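Local coordinates for protein Aac(6')-ib (Escherichia coli, PDB 2BUE) that probably transfers an acetyl group from acetyl-CoA to the 6'-amino group of aminoglycoside antibiotics such as kanamycin B, conferring resistance to them, at residues L131-V136 against I164-K169. The protein carries 2 engineered substitutions. Numbering follows the deposited sequence.
Sequences LGTKLV and IRCYEK. With COA (coenzyme A), chain B.
C166 points its thiol into the first turn of helix 131-144, with SG 3.4 Å from the backbone N of T133 and about as close to the carbonyl carbon of G132. SG lies anti to its own backbone N (chi1 170°), which carries it across to the other helix; the two axes are 8.7 Å apart and inclined at 52°. No hydrogen bond joins the segments directly. On one flank V136 meets Y167 crosswise, CG1 lying near the plane of the phenol ring at its CD1 edge, 3.9 Å away, while CG2 reaches CE1 and the C166 sulfur. The Y167 hydroxyl is hydrogen-bonded to Q119 of strand 114-121, and F172 packs edge-to-face with its ring. On the other flank T133 and K169 cross at about a right angle, OG1 resting 3.3 Å from K169 CE. Coenzyme A supplies the polar link. T133 grips one pyrophosphate oxygen twice, through its N and through OG1, the latter 2.7 Å from coenzyme A O1A. G132 N donates to O4A of the other phosphate. K169 NZ binds O8A of the 3'-phosphate at 2.7 Å and, weakly, the ribose-linked O5B. R165 NE donates almost straight (172°) to O7A of that 3'-phosphate; its NH1 forms a salt bridge with E168, and K169 CG lies above one guanidinium face, offset toward its rim. This is the GNAT pyrophosphate site, where the N-terminal backbone amides of a helix receive the phosphates. The helix dipole and the two cationic side chains would be expected to offset the cofactor's negative charge, beside the apolar packing of V136 on Y167 and C166.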
loop_
_atom_site.group_PDB
_atom_site.type_symbol
_atom_site.label_atom_id
_atom_site.label_comp_id
_atom_site.label_asym_id
_atom_site.label_seq_id
_atom_site.Cartn_x
_atom_site.Cartn_y
_atom_site.Cartn_z
ATOM N N LEU A 131 -4.980 -9.289 -9.960
ATOM C CA LEU A 131 -5.686 -8.985 -8.696
ATOM C C LEU A 131 -5.032 -7.814 -7.950
ATOM O O LEU A 131 -5.729 -6.995 -7.332
ATOM C CB LEU A 131 -5.705 -10.230 -7.800
ATOM C CG LEU A 131 -6.941 -10.587 -6.994
ATOM C CD1 LEU A 131 -8.215 -10.600 -7.892
ATOM C CD2 LEU A 131 -6.736 -11.973 -6.337
ATOM N N GLY A 132 -3.704 -7.750 -7.990
ATOM C CA GLY A 132 -2.972 -6.635 -7.373
ATOM C C GLY A 132 -3.307 -5.303 -8.040
ATOM O O GLY A 132 -3.520 -4.295 -7.359
ATOM N N THR A 133 -3.379 -5.298 -9.373
ATOM C CA THR A 133 -3.807 -4.103 -10.111
ATOM C C THR A 133 -5.233 -3.676 -9.685
ATOM O O THR A 133 -5.474 -2.493 -9.414
ATOM C CB THR A 133 -3.689 -4.325 -11.650
ATOM O OG1 THR A 133 -2.316 -4.588 -11.975
ATOM C CG2 THR A 133 -4.115 -3.084 -12.412
ATOM N N LYS A 134 -6.160 -4.626 -9.596
ATOM C CA LYS A 134 -7.515 -4.328 -9.086
ATOM C C LYS A 134 -7.504 -3.713 -7.679
ATOM O O LYS A 134 -8.203 -2.737 -7.409
ATOM C CB LYS A 134 -8.366 -5.597 -9.082
ATOM C CG LYS A 134 -8.804 -5.982 -10.454
ATOM C CD LYS A 134 -9.453 -7.345 -10.453
ATOM C CE LYS A 134 -9.791 -7.761 -11.871
ATOM N NZ LYS A 134 -11.095 -7.162 -12.267
ATOM N N LEU A 135 -6.704 -4.312 -6.797
ATOM C CA LEU A 135 -6.577 -3.833 -5.426
ATOM C C LEU A 135 -6.057 -2.386 -5.426
ATOM O O LEU A 135 -6.650 -1.493 -4.792
ATOM C CB LEU A 135 -5.651 -4.772 -4.636
ATOM C CG LEU A 135 -5.504 -4.565 -3.127
ATOM C CD1 LEU A 135 -4.799 -5.778 -2.533
ATOM C CD2 LEU A 135 -4.721 -3.272 -2.806
ATOM N N VAL A 136 -4.963 -2.139 -6.155
ATOM C CA VAL A 136 -4.394 -0.794 -6.222
ATOM C C VAL A 136 -5.409 0.210 -6.799
ATOM O O VAL A 136 -5.618 1.277 -6.217
ATOM C CB VAL A 136 -3.041 -0.787 -6.935
ATOM C CG1 VAL A 136 -2.506 0.643 -7.040
ATOM C CG2 VAL A 136 -2.050 -1.671 -6.118
ATOM N N ILE A 164 6.379 -2.703 -9.434
ATOM C CA ILE A 164 6.476 -1.501 -10.287
ATOM C C ILE A 164 5.506 -1.568 -11.479
ATOM O O ILE A 164 4.761 -0.605 -11.752
ATOM C CB ILE A 164 7.946 -1.242 -10.757
ATOM C CG1 ILE A 164 8.850 -0.918 -9.550
ATOM C CG2 ILE A 164 8.000 -0.126 -11.795
ATOM C CD1 ILE A 164 10.349 -1.107 -9.836
ATOM N N ARG A 165 5.489 -2.708 -12.174
ATOM C CA ARG A 165 4.570 -2.894 -13.291
ATOM C C ARG A 165 3.103 -2.846 -12.857
ATOM O O ARG A 165 2.285 -2.217 -13.523
ATOM C CB ARG A 165 4.868 -4.194 -14.044
ATOM C CG ARG A 165 3.936 -4.421 -15.230
ATOM C CD ARG A 165 4.307 -3.555 -16.443
ATOM N NE ARG A 165 3.185 -3.417 -17.378
ATOM C CZ ARG A 165 2.667 -2.249 -17.763
ATOM N NH1 ARG A 165 3.177 -1.107 -17.315
ATOM N NH2 ARG A 165 1.644 -2.218 -18.615
ATOM N N CYS A 166 2.780 -3.492 -11.738
ATOM C CA CYS A 166 1.408 -3.442 -11.207
ATOM C C CYS A 166 0.991 -1.972 -10.997
ATOM O O CYS A 166 -0.087 -1.549 -11.435
ATOM C CB CYS A 166 1.335 -4.216 -9.898
ATOM S SG CYS A 166 -0.207 -3.999 -8.989
ATOM N N TYR A 167 1.868 -1.197 -10.353
ATOM C CA TYR A 167 1.561 0.206 -10.087
ATOM C C TYR A 167 1.348 1.012 -11.374
ATOM O O TYR A 167 0.431 1.830 -11.461
ATOM C CB TYR A 167 2.634 0.857 -9.211
ATOM C CG TYR A 167 2.560 0.456 -7.748
ATOM C CD1 TYR A 167 1.358 0.646 -7.021
ATOM C CD2 TYR A 167 3.703 -0.000 -7.063
ATOM C CE1 TYR A 167 1.266 0.332 -5.646
ATOM C CE2 TYR A 167 3.619 -0.347 -5.689
ATOM C CZ TYR A 167 2.381 -0.169 -4.993
ATOM O OH TYR A 167 2.207 -0.470 -3.639
ATOM N N GLU A 168 2.199 0.764 -12.369
ATOM C CA GLU A 168 2.031 1.395 -13.693
ATOM C C GLU A 168 0.679 1.046 -14.312
ATOM O O GLU A 168 -0.013 1.931 -14.819
ATOM C CB GLU A 168 3.174 0.981 -14.626
ATOM C CG GLU A 168 4.499 1.633 -14.262
ATOM C CD GLU A 168 5.575 1.325 -15.287
ATOM O OE1 GLU A 168 5.505 0.223 -15.890
ATOM O OE2 GLU A 168 6.476 2.175 -15.475
ATOM N N LYS A 169 0.305 -0.232 -14.258
ATOM C CA LYS A 169 -0.991 -0.683 -14.790
ATOM C C LYS A 169 -2.162 0.001 -14.070
ATOM O O LYS A 169 -3.213 0.274 -14.668
ATOM C CB LYS A 169 -1.120 -2.199 -14.692
ATOM C CG LYS A 169 -0.184 -2.929 -15.640
ATOM C CD LYS A 169 -0.688 -4.310 -15.955
ATOM C CE LYS A 169 -0.591 -5.195 -14.771
ATOM N NZ LYS A 169 -1.425 -6.425 -14.937
HETATM N N1A COA B . 9.120 -9.251 -12.990
HETATM C C2A COA B . 8.694 -8.228 -13.729
HETATM N N3A COA B . 7.420 -8.113 -14.076
HETATM C C4A COA B . 6.536 -9.047 -13.683
HETATM C C5A COA B . 6.941 -10.126 -12.917
HETATM C C6A COA B . 8.278 -10.218 -12.566
HETATM N N6A COA B . 8.697 -11.250 -11.824
HETATM N N7A COA B . 5.877 -10.889 -12.671
HETATM C C8A COA B . 4.832 -10.317 -13.263
HETATM N N9A COA B . 5.238 -9.203 -13.883
HETATM C C1B COA B . 4.397 -8.272 -14.626
HETATM C C2B COA B . 3.163 -9.052 -15.032
HETATM O O2B COA B . 3.379 -9.580 -16.345
HETATM C C3B COA B . 2.086 -7.972 -14.979
HETATM O O3B COA B . 2.225 -7.109 -16.112
HETATM P P3B COA B . 1.426 -7.396 -17.469
HETATM O O7A COA B . 1.666 -6.059 -18.351
HETATM O O8A COA B . -0.136 -7.433 -17.088
HETATM O O9A COA B . 1.901 -8.637 -18.143
HETATM C C4B COA B . 2.499 -7.161 -13.741
HETATM O O4B COA B . 3.934 -7.339 -13.597
HETATM C C5B COA B . 1.815 -7.415 -12.395
HETATM O O5B COA B . 0.429 -7.051 -12.409
HETATM P P1A COA B . -0.598 -7.930 -11.499
HETATM O O1A COA B . -1.856 -7.141 -11.237
HETATM O O2A COA B . -0.752 -9.324 -11.987
HETATM O O3A COA B . 0.240 -7.969 -10.144
HETATM P P2A COA B . -0.143 -8.919 -8.874
HETATM O O4A COA B . -1.570 -9.286 -8.958
HETATM O O5A COA B . 0.897 -9.970 -8.671
HETATM O O6A COA B . 0.031 -7.824 -7.691
HETATM C CBP COA B . 1.663 -7.264 -5.978
HETATM C CCP COA B . 1.286 -7.125 -7.467
HETATM C CDP COA B . 3.021 -6.555 -5.765
HETATM C CEP COA B . 0.561 -6.584 -5.125
HETATM C CAP COA B . 1.775 -8.783 -5.612
HETATM O OAP COA B . 2.573 -9.481 -6.591
HETATM C C9P COA B . 2.309 -9.023 -4.183
HETATM O O9P COA B . 1.590 -8.786 -3.210
HETATM N N8P COA B . 3.573 -9.497 -4.098
HETATM C C7P COA B . 4.244 -9.784 -2.810
HETATM C C6P COA B . 4.290 -8.523 -1.907
HETATM C C5P COA B . 4.782 -7.243 -2.627
HETATM O O5P COA B . 5.684 -7.279 -3.469
HETATM N N4P COA B . 4.174 -6.104 -2.259
HETATM C C3P COA B . 4.527 -4.816 -2.893
HETATM C C2P COA B . 5.694 -4.107 -2.208
HETATM S S1P COA B . 6.009 -2.429 -2.920
#